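PDB 1LRZ: factor essential for expression of methicillin resistance from Staphylococcus aureus, which catalyses addition of glycines 2 and 3 to the pentaglycine interpeptide bridge of the staphylococcal cell wall, taking glycine from glycyl-tRNA(Gly). Local coordinates for residues A[1-11]-A[42-53]; A[52-60]-A[70-78]. One frame throughout, in Å; residues are numbered along the deposited sequence.

Contacts 1 and 2 are seams of one mixed sheet, separated by the seam of strand 39-46 on strand 52-63, with centres about 12 Å apart. Contact 1 pairs strand 2-5, the outermost on its side within this chain, with strand 39-46; contact 2 pairs strand 52-63 with strand 67-78. In the seam between, V43 bonds C56 and I45 bonds A54 through the backbone. Along the chain contact 1 closes first, and V52 and I53 belong to both. Helix 8-16 lays F11 on A55 and L57, whereas helix 83-98 touches M1, F3, L58, P76 and I78. The two contacts thus build four successive antiparallel strands at one side of the sheet, packed between these helices.

Contact 1 (A[1-11]-A[42-53]); sequences MKFTNLTAKEF and LVGIKNNNNEVI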
ATOM      1  N   MET A   1     -11.079 -24.749  23.745  1.00 44.20           N
ATOM      2  CA  MET A   1     -10.522 -23.370  23.622  1.00 42.92           C
ATOM      3  C   MET A   1      -9.438 -23.092  24.662  1.00 43.25           C
ATOM      4  O   MET A   1      -9.733 -22.894  25.842  1.00 44.66           O
ATOM      5  CB  MET A   1     -11.648 -22.337  23.755  1.00 42.03           C
ATOM      6  CG  MET A   1     -11.175 -20.900  23.816  1.00 40.17           C
ATOM      7  SD  MET A   1     -12.386 -19.737  23.196  1.00 37.88           S
ATOM      8  CE  MET A   1     -13.189 -19.184  24.686  1.00 42.52           C
ATOM      9  N   LYS A   2      -8.185 -23.087  24.225  1.00 39.49           N
ATOM     10  CA  LYS A   2      -7.083 -22.807  25.132  1.00 38.26           C
ATOM     11  C   LYS A   2      -6.140 -21.776  24.522  1.00 35.94           C
ATOM     12  O   LYS A   2      -5.914 -21.775  23.308  1.00 32.88           O
ATOM     13  CB  LYS A   2      -6.305 -24.090  25.444  1.00 41.50           C
ATOM     14  CG  LYS A   2      -5.103 -23.877  26.364  1.00 48.95           C
ATOM     15  CD  LYS A   2      -4.611 -25.189  26.997  1.00 52.93           C
ATOM     16  CE  LYS A   2      -4.118 -26.189  25.949  1.00 55.77           C
ATOM     17  NZ  LYS A   2      -3.728 -27.512  26.548  1.00 57.39           N
ATOM     18  N   PHE A   3      -5.617 -20.886  25.363  1.00 32.24           N
ATOM     19  CA  PHE A   3      -4.670 -19.879  24.909  1.00 30.31           C
ATOM     20  C   PHE A   3      -3.353 -20.630  24.905  1.00 30.66           C
ATOM     21  O   PHE A   3      -3.090 -21.418  25.814  1.00 31.91           O
ATOM     22  CB  PHE A   3      -4.590 -18.713  25.896  1.00 27.62           C
ATOM     23  CG  PHE A   3      -3.804 -17.523  25.384  1.00 26.84           C
ATOM     24  CD1 PHE A   3      -4.427 -16.528  24.634  1.00 25.72           C
ATOM     25  CD2 PHE A   3      -2.449 -17.383  25.677  1.00 23.90           C
ATOM     26  CE1 PHE A   3      -3.717 -15.407  24.188  1.00 25.76           C
ATOM     27  CE2 PHE A   3      -1.726 -16.268  25.235  1.00 23.96           C
ATOM     28  CZ  PHE A   3      -2.359 -15.277  24.492  1.00 25.11           C
ATOM     29  N   THR A   4      -2.533 -20.413  23.888  1.00 27.20           N
ATOM     30  CA  THR A   4      -1.256 -21.102  23.821  1.00 26.81           C
ATOM     31  C   THR A   4      -0.298 -20.437  22.834  1.00 24.62           C
ATOM     32  O   THR A   4      -0.648 -19.457  22.178  1.00 22.34           O
ATOM     33  CB  THR A   4      -1.465 -22.578  23.406  1.00 30.50           C
ATOM     34  OG1 THR A   4      -0.209 -23.263  23.424  1.00 34.68           O
ATOM     35  CG2 THR A   4      -2.056 -22.664  22.001  1.00 30.86           C
ATOM     36  N   ASN A   5       0.923 -20.957  22.759  1.00 22.91           N
ATOM     37  CA  ASN A   5       1.908 -20.450  21.819  1.00 24.03           C
ATOM     38  C   ASN A   5       1.649 -21.223  20.531  1.00 24.72           C
ATOM     39  O   ASN A   5       1.173 -22.355  20.576  1.00 23.74           O
ATOM     40  CB  ASN A   5       3.324 -20.717  22.328  1.00 24.17           C
ATOM     41  CG  ASN A   5       3.769 -19.694  23.350  1.00 28.10           C
ATOM     42  OD1 ASN A   5       4.134 -18.564  23.004  1.00 29.34           O
ATOM     43  ND2 ASN A   5       3.720 -20.071  24.615  1.00 26.78           N
ATOM     44  N   LEU A   6       1.954 -20.619  19.390  1.00 23.09           N
ATOM     45  CA  LEU A   6       1.735 -21.265  18.104  1.00 22.01           C
ATOM     46  C   LEU A   6       3.059 -21.433  17.377  1.00 22.91           C
ATOM     47  O   LEU A   6       3.997 -20.658  17.591  1.00 22.73           O
ATOM     48  CB  LEU A   6       0.808 -20.406  17.228  1.00 20.74           C
ATOM     49  CG  LEU A   6      -0.579 -19.979  17.722  1.00 20.55           C
ATOM     50  CD1 LEU A   6      -1.220 -19.098  16.658  1.00 17.47           C
ATOM     51  CD2 LEU A   6      -1.461 -21.214  18.000  1.00 17.39           C
ATOM     52  N   THR A   7       3.138 -22.441  16.516  1.00 21.23           N
ATOM     53  CA  THR A   7       4.342 -22.648  15.719  1.00 23.76           C
ATOM     54  C   THR A   7       4.212 -21.653  14.571  1.00 21.59           C
ATOM     55  O   THR A   7       3.113 -21.182  14.283  1.00 21.99           O
ATOM     56  CB  THR A   7       4.390 -24.054  15.126  1.00 26.17           C
ATOM     57  OG1 THR A   7       3.328 -24.198  14.173  1.00 20.56           O
ATOM     58  CG2 THR A   7       4.227 -25.106  16.245  1.00 25.74           C
ATOM     59  N   ALA A   8       5.317 -21.335  13.912  1.00 22.26           N
ATOM     60  CA  ALA A   8       5.287 -20.390  12.806  1.00 23.14           C
ATOM     61  C   ALA A   8       4.353 -20.875  11.698  1.00 25.60           C
ATOM     62  O   ALA A   8       3.640 -20.080  11.075  1.00 25.35           O
ATOM     63  CB  ALA A   8       6.706 -20.183  12.256  1.00 20.81           C
ATOM     64  N   LYS A   9       4.361 -22.181  11.452  1.00 25.56           N
ATOM     65  CA  LYS A   9       3.524 -22.762  10.411  1.00 27.48           C
ATOM     66  C   LYS A   9       2.041 -22.558  10.726  1.00 26.98           C
ATOM     67  O   LYS A   9       1.272 -22.113   9.877  1.00 28.68           O
ATOM     68  CB  LYS A   9       3.850 -24.252  10.268  1.00 31.67           C
ATOM     69  CG  LYS A   9       3.046 -24.973   9.202  1.00 37.43           C
ATOM     70  CD  LYS A   9       3.320 -26.475   9.233  1.00 43.61           C
ATOM     71  CE  LYS A   9       2.337 -27.250   8.369  1.00 47.41           C
ATOM     72  NZ  LYS A   9       2.532 -28.721   8.534  1.00 49.27           N
ATOM     73  N   GLU A  10       1.644 -22.872  11.952  1.00 24.14           N
ATOM     74  CA  GLU A  10       0.251 -22.702  12.349  1.00 25.98           C
ATOM     75  C   GLU A  10      -0.149 -21.237  12.240  1.00 23.53           C
ATOM     76  O   GLU A  10      -1.235 -20.921  11.784  1.00 23.27           O
ATOM     77  CB  GLU A  10       0.029 -23.130  13.803  1.00 28.27           C
ATOM     78  CG  GLU A  10       0.485 -24.526  14.144  1.00 34.18           C
ATOM     79  CD  GLU A  10       0.245 -24.845  15.604  1.00 34.13           C
ATOM     80  OE1 GLU A  10       0.603 -24.009  16.457  1.00 29.49           O
ATOM     81  OE2 GLU A  10      -0.300 -25.925  15.896  1.00 33.52           O
ATOM     82  N   PHE A  11       0.730 -20.363  12.720  1.00 20.97           N
ATOM     83  CA  PHE A  11       0.499 -18.929  12.717  1.00 21.61           C
ATOM     84  C   PHE A  11       0.253 -18.418  11.304  1.00 19.60           C
ATOM     85  O   PHE A  11      -0.764 -17.790  11.036  1.00 19.78           O
ATOM     86  CB  PHE A  11       1.708 -18.199  13.292  1.00 20.82           C
ATOM     87  CG  PHE A  11       1.539 -16.711  13.339  1.00 20.00           C
ATOM     88  CD1 PHE A  11       0.657 -16.130  14.246  1.00 17.52           C
ATOM     89  CD2 PHE A  11       2.268 -15.891  12.485  1.00 16.21           C
ATOM     90  CE1 PHE A  11       0.506 -14.743  14.308  1.00 17.45           C
ATOM     91  CE2 PHE A  11       2.127 -14.500  12.534  1.00 16.80           C
ATOM     92  CZ  PHE A  11       1.247 -13.924  13.447  1.00 17.02           C
ATOM     93  N   LEU A  42       4.629 -15.805  19.500  1.00 19.75           N
ATOM     94  CA  LEU A  42       3.524 -16.165  18.624  1.00 22.22           C
ATOM     95  C   LEU A  42       2.514 -16.842  19.539  1.00 23.29           C
ATOM     96  O   LEU A  42       2.742 -17.963  20.011  1.00 23.45           O
ATOM     97  CB  LEU A  42       3.970 -17.128  17.522  1.00 20.47           C
ATOM     98  CG  LEU A  42       4.985 -16.605  16.497  1.00 21.56           C
ATOM     99  CD1 LEU A  42       5.275 -17.709  15.482  1.00 18.56           C
ATOM    100  CD2 LEU A  42       4.442 -15.365  15.804  1.00 17.19           C
ATOM    101  N   VAL A  43       1.415 -16.146  19.813  1.00 21.13           N
ATOM    102  CA  VAL A  43       0.381 -16.677  20.686  1.00 17.52           C
ATOM    103  C   VAL A  43      -0.937 -16.801  19.926  1.00 20.56           C
ATOM    104  O   VAL A  43      -1.084 -16.255  18.826  1.00 16.82           O
ATOM    105  CB  VAL A  43       0.191 -15.769  21.944  1.00 18.53           C
ATOM    106  CG1 VAL A  43       1.506 -15.667  22.714  1.00 14.92           C
ATOM    107  CG2 VAL A  43      -0.289 -14.379  21.533  1.00 14.58           C
ATOM    108  N   GLY A  44      -1.882 -17.539  20.498  1.00 17.07           N
ATOM    109  CA  GLY A  44      -3.167 -17.704  19.857  1.00 20.14           C
ATOM    110  C   GLY A  44      -4.093 -18.571  20.684  1.00 22.86           C
ATOM    111  O   GLY A  44      -3.809 -18.883  21.843  1.00 23.57           O
ATOM    112  N   ILE A  45      -5.211 -18.951  20.085  1.00 21.76           N
ATOM    113  CA  ILE A  45      -6.184 -19.806  20.743  1.00 23.46           C
ATOM    114  C   ILE A  45      -6.480 -20.957  19.800  1.00 26.53           C
ATOM    115  O   ILE A  45      -6.570 -20.771  18.582  1.00 25.37           O
ATOM    116  CB  ILE A  45      -7.518 -19.064  21.025  1.00 23.61           C
ATOM    117  CG1 ILE A  45      -7.291 -17.904  21.993  1.00 23.04           C
ATOM    118  CG2 ILE A  45      -8.551 -20.037  21.597  1.00 22.58           C
ATOM    119  CD1 ILE A  45      -8.482 -16.987  22.125  1.00 21.71           C
ATOM    120  N   LYS A  46      -6.601 -22.150  20.364  1.00 28.52           N
ATOM    121  CA  LYS A  46      -6.937 -23.327  19.586  1.00 29.11           C
ATOM    122  C   LYS A  46      -8.214 -23.876  20.183  1.00 31.44           C
ATOM    123  O   LYS A  46      -8.444 -23.739  21.386  1.00 30.47           O
ATOM    124  CB  LYS A  46      -5.847 -24.379  19.685  1.00 31.50           C
ATOM    125  CG  LYS A  46      -4.610 -24.089  18.856  1.00 33.86           C
ATOM    126  CD  LYS A  46      -3.678 -25.276  18.923  1.00 33.22           C
ATOM    127  CE  LYS A  46      -2.515 -25.123  17.990  1.00 33.43           C
ATOM    128  NZ  LYS A  46      -1.821 -26.423  17.854  1.00 35.87           N
ATOM    129  N   ASN A  47      -9.050 -24.479  19.347  1.00 32.86           N
ATOM    130  CA  ASN A  47     -10.296 -25.062  19.836  1.00 38.69           C
ATOM    131  C   ASN A  47     -10.073 -26.546  20.152  1.00 41.00           C
ATOM    132  O   ASN A  47      -8.932 -27.014  20.208  1.00 40.50           O
ATOM    133  CB  ASN A  47     -11.414 -24.918  18.796  1.00 37.71           C
ATOM    134  CG  ASN A  47     -11.116 -25.662  17.507  1.00 36.49           C
ATOM    135  OD1 ASN A  47     -10.259 -26.544  17.466  1.00 35.21           O
ATOM    136  ND2 ASN A  47     -11.837 -25.317  16.449  1.00 36.67           N
ATOM    137  N   ASN A  48     -11.169 -27.274  20.345  1.00 45.36           N
ATOM    138  CA  ASN A  48     -11.118 -28.695  20.667  1.00 49.82           C
ATOM    139  C   ASN A  48     -10.462 -29.541  19.578  1.00 50.34           C
ATOM    140  O   ASN A  48      -9.839 -30.560  19.875  1.00 51.12           O
ATOM    141  CB  ASN A  48     -12.532 -29.227  20.930  1.00 52.93           C
ATOM    142  CG  ASN A  48     -13.222 -28.509  22.075  1.00 57.22           C
ATOM    143  OD1 ASN A  48     -12.679 -28.410  23.177  1.00 60.59           O
ATOM    144  ND2 ASN A  48     -14.429 -28.005  21.820  1.00 58.55           N
ATOM    145  N   ASN A  49     -10.608 -29.122  18.325  1.00 50.70           N
ATOM    146  CA  ASN A  49     -10.031 -29.858  17.202  1.00 51.01           C
ATOM    147  C   ASN A  49      -8.607 -29.436  16.899  1.00 49.81           C
ATOM    148  O   ASN A  49      -8.100 -29.693  15.808  1.00 49.78           O
ATOM    149  CB  ASN A  49     -10.862 -29.661  15.932  1.00 54.06           C
ATOM    150  CG  ASN A  49     -12.302 -30.065  16.111  1.00 58.87           C
ATOM    151  OD1 ASN A  49     -12.594 -31.146  16.618  1.00 61.16           O
ATOM    152  ND2 ASN A  49     -13.220 -29.196  15.686  1.00 60.59           N
ATOM    153  N   ASN A  50      -7.962 -28.784  17.857  1.00 47.37           N
ATOM    154  CA  ASN A  50      -6.595 -28.313  17.660  1.00 47.78           C
ATOM    155  C   ASN A  50      -6.527 -27.325  16.493  1.00 43.76           C
ATOM    156  O   ASN A  50      -5.479 -27.162  15.866  1.00 44.25           O
ATOM    157  CB  ASN A  50      -5.652 -29.496  17.403  1.00 52.40           C
ATOM    158  CG  ASN A  50      -5.622 -30.486  18.562  1.00 59.63           C
ATOM    159  OD1 ASN A  50      -5.346 -30.113  19.707  1.00 63.49           O
ATOM    160  ND2 ASN A  50      -5.901 -31.759  18.266  1.00 62.35           N
ATOM    161  N   GLU A  51      -7.656 -26.678  16.213  1.00 40.45           N
ATOM    162  CA  GLU A  51      -7.726 -25.684  15.148  1.00 38.37           C
ATOM    163  C   GLU A  51      -7.436 -24.278  15.685  1.00 32.68           C
ATOM    164  O   GLU A  51      -8.011 -23.877  16.697  1.00 31.03           O
ATOM    165  CB  GLU A  51      -9.116 -25.660  14.517  1.00 40.24           C
ATOM    166  CG  GLU A  51      -9.528 -26.921  13.798  1.00 45.55           C
ATOM    167  CD  GLU A  51     -10.910 -26.790  13.187  1.00 48.62           C
ATOM    168  OE1 GLU A  51     -11.879 -26.611  13.956  1.00 50.01           O
ATOM    169  OE2 GLU A  51     -11.023 -26.862  11.943  1.00 51.36           O
ATOM    170  N   VAL A  52      -6.550 -23.530  15.025  1.00 28.74           N
ATOM    171  CA  VAL A  52      -6.271 -22.164  15.473  1.00 23.48           C
ATOM    172  C   VAL A  52      -7.481 -21.279  15.155  1.00 21.66           C
ATOM    173  O   VAL A  52      -7.963 -21.265  14.016  1.00 22.41           O
ATOM    174  CB  VAL A  52      -5.038 -21.561  14.763  1.00 23.65           C
ATOM    175  CG1 VAL A  52      -4.884 -20.068  15.156  1.00 19.10           C
ATOM    176  CG2 VAL A  52      -3.790 -22.340  15.135  1.00 21.43           C
ATOM    177  N   ILE A  53      -7.977 -20.553  16.155  1.00 19.05           N
ATOM    178  CA  ILE A  53      -9.103 -19.652  15.944  1.00 19.76           C
ATOM    179  C   ILE A  53      -8.768 -18.201  16.339  1.00 20.57           C
ATOM    180  O   ILE A  53      -9.650 -17.345  16.389  1.00 23.23           O
ATOM    181  CB  ILE A  53     -10.372 -20.117  16.715  1.00 20.76           C
ATOM    182  CG1 ILE A  53     -10.085 -20.209  18.217  1.00 19.31           C
ATOM    183  CG2 ILE A  53     -10.835 -21.470  16.172  1.00 19.71           C
ATOM    184  CD1 ILE A  53     -11.327 -20.492  19.057  1.00 23.68           C
TER
HETATM  185  O   HOH W   1      -3.204 -26.262  14.092  1.00 37.97           O
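K2 and K46 pair through both backbone groups, K2 N giving to K46 O at 2.9 Å and K46 N to K2 O at 3.0 Å. T4 and G44 form the next reciprocal pair, and L6 N continues the ladder to L42 O, where the donor stands 44° out of the carbonyl plane. Between these bonded pairs lie the non-hydrogen-bonded pairs F3-I45 and N5-V43, crossed by CA-H...O contacts such as F3 CA to G44 O.

The charged contact belongs to E10 and K46, whose side chains cross at about a right angle. K46 runs extended beyond CG and brings NZ to the syn side of E10 OE2, 24° out of the carboxylate plane; this salt bridge, 2.5 Å, is doubtfully short. The other oxygen, OE1, is met on its anti side by T7 N at 3.0 Å, so both ends of the carboxylate are held and its rotation is restricted. T7 and E10 thereby make a capping box at the start of helix 8-16, although the place of T7 OG1, the acceptor for E10 N, is less certain. A type I turn (N47-N50) leads from strand 39-46 toward strand 52-63; strand 2-5, antiparallel to strand 39-46, is the sheet's outermost on this side within the chain.

Apolar packing covers both faces. With CG anti to the backbone N (chi1 -170°), the F3 ring lies across the neighbouring strand: CZ meets V43 CB at 3.6 Å and one face covers G44 O, offset toward the rim. M1 CG touches I45 CG2 at 3.5 Å, on the face that meets helix 83-98. On the other, L6 CD2 and V52 CG2 approach tip to tip at 3.9 Å, while L42 CD2 stands over the centre of the F11 ring, 3.9 Å from its centroid.

Contact 2 (A[52-60]-A[70-78]); sequences VIAACLLTA and FYSNRGPVI
A55 and V77 hold one end of this antiparallel hairpin, strands 52-63 and 67-78, with A55 N to V77 O at 2.9 Å and V77 N to A55 O at 2.8 Å. T59 and Y71 make the second such pair, with both N-H...O angles near 162°. The register slips by two residues between the pairs because strand 67-78 breaks at a type I' turn, S72 to G75, followed by a cis peptide before P76. Inside the break S72 OG, turned between its backbone N and carbonyl carbon, donates to G75 O and also bonds D108 N; the OH of Y71 bonds the D108 side chain, linking the interrupted strand to that residue.

C56 lies opposite the break. Its SG, swung anti to the backbone N (chi1 -164°), comes within 3.4 Å of S72 O and packs against P76 CA, while C56 CB meets P76 CB at 3.6 Å. At the edge of the Y71 ring, near its plane, T59 OG1 passes 4.0 Å from CD2. L58 CD2 rests on S72 CA, with L58 also touching L93 of helix 83-98. A54 CB packs on I78 CG1 at 3.7 Å. Beyond the T59-Y71 pair, A60 CB sits over the F70 ring in a CH-pi contact, 3.7 Å from the centroid and 10° off the normal.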
ATOM      1  N   VAL A  52      -6.550 -23.530  15.025  1.00 28.74           N
ATOM      2  CA  VAL A  52      -6.271 -22.164  15.473  1.00 23.48           C
ATOM      3  C   VAL A  52      -7.481 -21.279  15.155  1.00 21.66           C
ATOM      4  O   VAL A  52      -7.963 -21.265  14.016  1.00 22.41           O
ATOM      5  CB  VAL A  52      -5.038 -21.561  14.763  1.00 23.65           C
ATOM      6  CG1 VAL A  52      -4.884 -20.068  15.156  1.00 19.10           C
ATOM      7  CG2 VAL A  52      -3.790 -22.340  15.135  1.00 21.43           C
ATOM      8  N   ILE A  53      -7.977 -20.553  16.155  1.00 19.05           N
ATOM      9  CA  ILE A  53      -9.103 -19.652  15.944  1.00 19.76           C
ATOM     10  C   ILE A  53      -8.768 -18.201  16.339  1.00 20.57           C
ATOM     11  O   ILE A  53      -9.650 -17.345  16.389  1.00 23.23           O
ATOM     12  CB  ILE A  53     -10.372 -20.117  16.715  1.00 20.76           C
ATOM     13  CG1 ILE A  53     -10.085 -20.209  18.217  1.00 19.31           C
ATOM     14  CG2 ILE A  53     -10.835 -21.470  16.172  1.00 19.71           C
ATOM     15  CD1 ILE A  53     -11.327 -20.492  19.057  1.00 23.68           C
ATOM     16  N   ALA A  54      -7.495 -17.935  16.619  1.00 19.78           N
ATOM     17  CA  ALA A  54      -7.032 -16.587  16.972  1.00 18.37           C
ATOM     18  C   ALA A  54      -5.523 -16.625  17.050  1.00 18.84           C
ATOM     19  O   ALA A  54      -4.944 -17.629  17.467  1.00 19.27           O
ATOM     20  CB  ALA A  54      -7.606 -16.143  18.311  1.00 19.34           C
ATOM     21  N   ALA A  55      -4.879 -15.535  16.653  1.00 16.88           N
ATOM     22  CA  ALA A  55      -3.424 -15.488  16.683  1.00 16.51           C
ATOM     23  C   ALA A  55      -2.898 -14.065  16.803  1.00 19.30           C
ATOM     24  O   ALA A  55      -3.587 -13.098  16.470  1.00 19.24           O
ATOM     25  CB  ALA A  55      -2.858 -16.128  15.406  1.00 14.17           C
ATOM     26  N   CYS A  56      -1.665 -13.941  17.275  1.00 18.19           N
ATOM     27  CA  CYS A  56      -1.049 -12.637  17.368  1.00 19.70           C
ATOM     28  C   CYS A  56       0.441 -12.749  17.529  1.00 20.61           C
ATOM     29  O   CYS A  56       0.949 -13.551  18.330  1.00 17.61           O
ATOM     30  CB  CYS A  56      -1.611 -11.827  18.533  1.00 19.88           C
ATOM     31  SG  CYS A  56      -1.222 -10.051  18.413  1.00 22.70           S
ATOM     32  N   LEU A  57       1.140 -11.961  16.728  1.00 16.68           N
ATOM     33  CA  LEU A  57       2.578 -11.900  16.809  1.00 18.32           C
ATOM     34  C   LEU A  57       2.814 -10.745  17.783  1.00 18.42           C
ATOM     35  O   LEU A  57       2.252  -9.658  17.624  1.00 18.69           O
ATOM     36  CB  LEU A  57       3.170 -11.601  15.433  1.00 20.41           C
ATOM     37  CG  LEU A  57       4.681 -11.398  15.341  1.00 23.39           C
ATOM     38  CD1 LEU A  57       5.096 -11.491  13.876  1.00 26.20           C
ATOM     39  CD2 LEU A  57       5.069 -10.041  15.909  1.00 23.06           C
ATOM     40  N   LEU A  58       3.610 -10.996  18.810  1.00 19.88           N
ATOM     41  CA  LEU A  58       3.915  -9.983  19.816  1.00 20.50           C
ATOM     42  C   LEU A  58       5.413  -9.773  19.855  1.00 20.79           C
ATOM     43  O   LEU A  58       6.178 -10.718  19.648  1.00 21.71           O
ATOM     44  CB  LEU A  58       3.482 -10.458  21.208  1.00 23.75           C
ATOM     45  CG  LEU A  58       2.049 -10.937  21.477  1.00 25.25           C
ATOM     46  CD1 LEU A  58       2.009 -11.631  22.845  1.00 25.91           C
ATOM     47  CD2 LEU A  58       1.095  -9.762  21.434  1.00 22.88           C
ATOM     48  N   THR A  59       5.831  -8.535  20.094  1.00 19.58           N
ATOM     49  CA  THR A  59       7.246  -8.239  20.233  1.00 21.80           C
ATOM     50  C   THR A  59       7.396  -7.579  21.598  1.00 21.57           C
ATOM     51  O   THR A  59       6.493  -6.891  22.075  1.00 19.60           O
ATOM     52  CB  THR A  59       7.786  -7.289  19.134  1.00 23.44           C
ATOM     53  OG1 THR A  59       6.908  -6.165  18.993  1.00 22.33           O
ATOM     54  CG2 THR A  59       7.938  -8.039  17.804  1.00 26.80           C
ATOM     55  N   ALA A  60       8.534  -7.810  22.235  1.00 23.75           N
ATOM     56  CA  ALA A  60       8.783  -7.249  23.554  1.00 25.13           C
ATOM     57  C   ALA A  60      10.143  -6.587  23.579  1.00 25.42           C
ATOM     58  O   ALA A  60      11.099  -7.083  22.986  1.00 26.92           O
ATOM     59  CB  ALA A  60       8.707  -8.352  24.605  1.00 25.82           C
ATOM     60  N   PHE A  70       5.318  -4.744  25.813  1.00 19.09           N
ATOM     61  CA  PHE A  70       4.762  -5.685  24.836  1.00 19.75           C
ATOM     62  C   PHE A  70       3.878  -4.934  23.825  1.00 20.82           C
ATOM     63  O   PHE A  70       3.047  -4.100  24.208  1.00 19.07           O
ATOM     64  CB  PHE A  70       3.940  -6.780  25.537  1.00 20.40           C
ATOM     65  CG  PHE A  70       4.747  -8.001  25.915  1.00 23.67           C
ATOM     66  CD1 PHE A  70       5.553  -7.998  27.051  1.00 21.22           C
ATOM     67  CD2 PHE A  70       4.692  -9.159  25.134  1.00 22.84           C
ATOM     68  CE1 PHE A  70       6.300  -9.138  27.406  1.00 24.45           C
ATOM     69  CE2 PHE A  70       5.429 -10.296  25.477  1.00 22.93           C
ATOM     70  CZ  PHE A  70       6.233 -10.288  26.618  1.00 19.05           C
ATOM     71  N   TYR A  71       4.066  -5.246  22.540  1.00 20.32           N
ATOM     72  CA  TYR A  71       3.328  -4.618  21.436  1.00 18.59           C
ATOM     73  C   TYR A  71       2.669  -5.698  20.550  1.00 20.43           C
ATOM     74  O   TYR A  71       3.327  -6.676  20.174  1.00 18.29           O
ATOM     75  CB  TYR A  71       4.306  -3.752  20.618  1.00 17.36           C
ATOM     76  CG  TYR A  71       3.710  -3.127  19.368  1.00 21.56           C
ATOM     77  CD1 TYR A  71       2.534  -2.378  19.431  1.00 16.03           C
ATOM     78  CD2 TYR A  71       4.321  -3.296  18.119  1.00 17.19           C
ATOM     79  CE1 TYR A  71       1.970  -1.822  18.282  1.00 19.06           C
ATOM     80  CE2 TYR A  71       3.768  -2.744  16.964  1.00 17.90           C
ATOM     81  CZ  TYR A  71       2.593  -2.013  17.051  1.00 18.26           C
ATOM     82  OH  TYR A  71       2.023  -1.498  15.912  1.00 16.99           O
ATOM     83  N   SER A  72       1.382  -5.530  20.222  1.00 18.40           N
ATOM     84  CA  SER A  72       0.663  -6.524  19.410  1.00 18.70           C
ATOM     85  C   SER A  72       0.851  -6.456  17.888  1.00 18.43           C
ATOM     86  O   SER A  72       0.248  -7.241  17.153  1.00 17.11           O
ATOM     87  CB  SER A  72      -0.838  -6.482  19.722  1.00 18.11           C
ATOM     88  OG  SER A  72      -1.425  -5.282  19.243  1.00 21.71           O
ATOM     89  N   ASN A  73       1.651  -5.510  17.410  1.00 15.71           N
ATOM     90  CA  ASN A  73       1.926  -5.408  15.980  1.00 17.52           C
ATOM     91  C   ASN A  73       0.709  -5.469  15.042  1.00 16.02           C
ATOM     92  O   ASN A  73       0.691  -6.272  14.108  1.00 13.86           O
ATOM     93  CB  ASN A  73       2.914  -6.513  15.573  1.00 16.84           C
ATOM     94  CG  ASN A  73       4.251  -6.407  16.305  1.00 25.41           C
ATOM     95  OD1 ASN A  73       4.361  -6.759  17.488  1.00 26.82           O
ATOM     96  ND2 ASN A  73       5.270  -5.916  15.610  1.00 17.03           N
ATOM     97  N   ARG A  74      -0.288  -4.620  15.277  1.00 16.41           N
ATOM     98  CA  ARG A  74      -1.502  -4.582  14.447  1.00 19.06           C
ATOM     99  C   ARG A  74      -2.388  -5.815  14.598  1.00 19.18           C
ATOM    100  O   ARG A  74      -3.344  -6.005  13.836  1.00 18.09           O
ATOM    101  CB  ARG A  74      -1.140  -4.403  12.964  1.00 22.29           C
ATOM    102  CG  ARG A  74      -0.997  -2.955  12.519  1.00 28.41           C
ATOM    103  CD  ARG A  74      -2.242  -2.188  12.869  1.00 33.44           C
ATOM    104  NE  ARG A  74      -2.371  -0.897  12.201  1.00 34.48           N
ATOM    105  CZ  ARG A  74      -3.313  -0.019  12.519  1.00 33.99           C
ATOM    106  NH1 ARG A  74      -3.405   1.141  11.881  1.00 30.54           N
ATOM    107  NH2 ARG A  74      -4.152  -0.306  13.506  1.00 32.36           N
ATOM    108  N   GLY A  75      -2.065  -6.655  15.573  1.00 19.77           N
ATOM    109  CA  GLY A  75      -2.860  -7.846  15.810  1.00 18.79           C
ATOM    110  C   GLY A  75      -3.725  -7.591  17.026  1.00 20.30           C
ATOM    111  O   GLY A  75      -3.715  -6.482  17.547  1.00 20.08           O
ATOM    112  N   PRO A  76      -4.452  -8.594  17.534  1.00 20.25           N
ATOM    113  CA  PRO A  76      -4.527  -9.971  17.037  1.00 21.43           C
ATOM    114  C   PRO A  76      -5.449 -10.187  15.840  1.00 22.69           C
ATOM    115  O   PRO A  76      -6.266  -9.333  15.497  1.00 21.67           O
ATOM    116  CB  PRO A  76      -5.026 -10.739  18.254  1.00 20.63           C
ATOM    117  CG  PRO A  76      -5.947  -9.757  18.895  1.00 22.59           C
ATOM    118  CD  PRO A  76      -5.176  -8.457  18.812  1.00 21.69           C
ATOM    119  N   VAL A  77      -5.298 -11.344  15.211  1.00 19.14           N
ATOM    120  CA  VAL A  77      -6.145 -11.729  14.090  1.00 20.79           C
ATOM    121  C   VAL A  77      -7.128 -12.682  14.767  1.00 22.42           C
ATOM    122  O   VAL A  77      -6.728 -13.700  15.334  1.00 21.07           O
ATOM    123  CB  VAL A  77      -5.334 -12.456  13.011  1.00 18.27           C
ATOM    124  CG1 VAL A  77      -6.229 -12.795  11.830  1.00 18.77           C
ATOM    125  CG2 VAL A  77      -4.161 -11.559  12.564  1.00 16.03           C
ATOM    126  N   ILE A  78      -8.408 -12.330  14.730  1.00 21.59           N
ATOM    127  CA  ILE A  78      -9.428 -13.122  15.393  1.00 21.08           C
ATOM    128  C   ILE A  78     -10.789 -12.692  14.841  1.00 23.07           C
ATOM    129  O   ILE A  78     -10.913 -11.610  14.254  1.00 19.57           O
ATOM    130  CB  ILE A  78      -9.341 -12.852  16.923  1.00 23.06           C
ATOM    131  CG1 ILE A  78     -10.358 -13.685  17.706  1.00 24.20           C
ATOM    132  CG2 ILE A  78      -9.572 -11.377  17.195  1.00 24.56           C
ATOM    133  CD1 ILE A  78     -10.175 -13.546  19.212  1.00 25.73           C
TER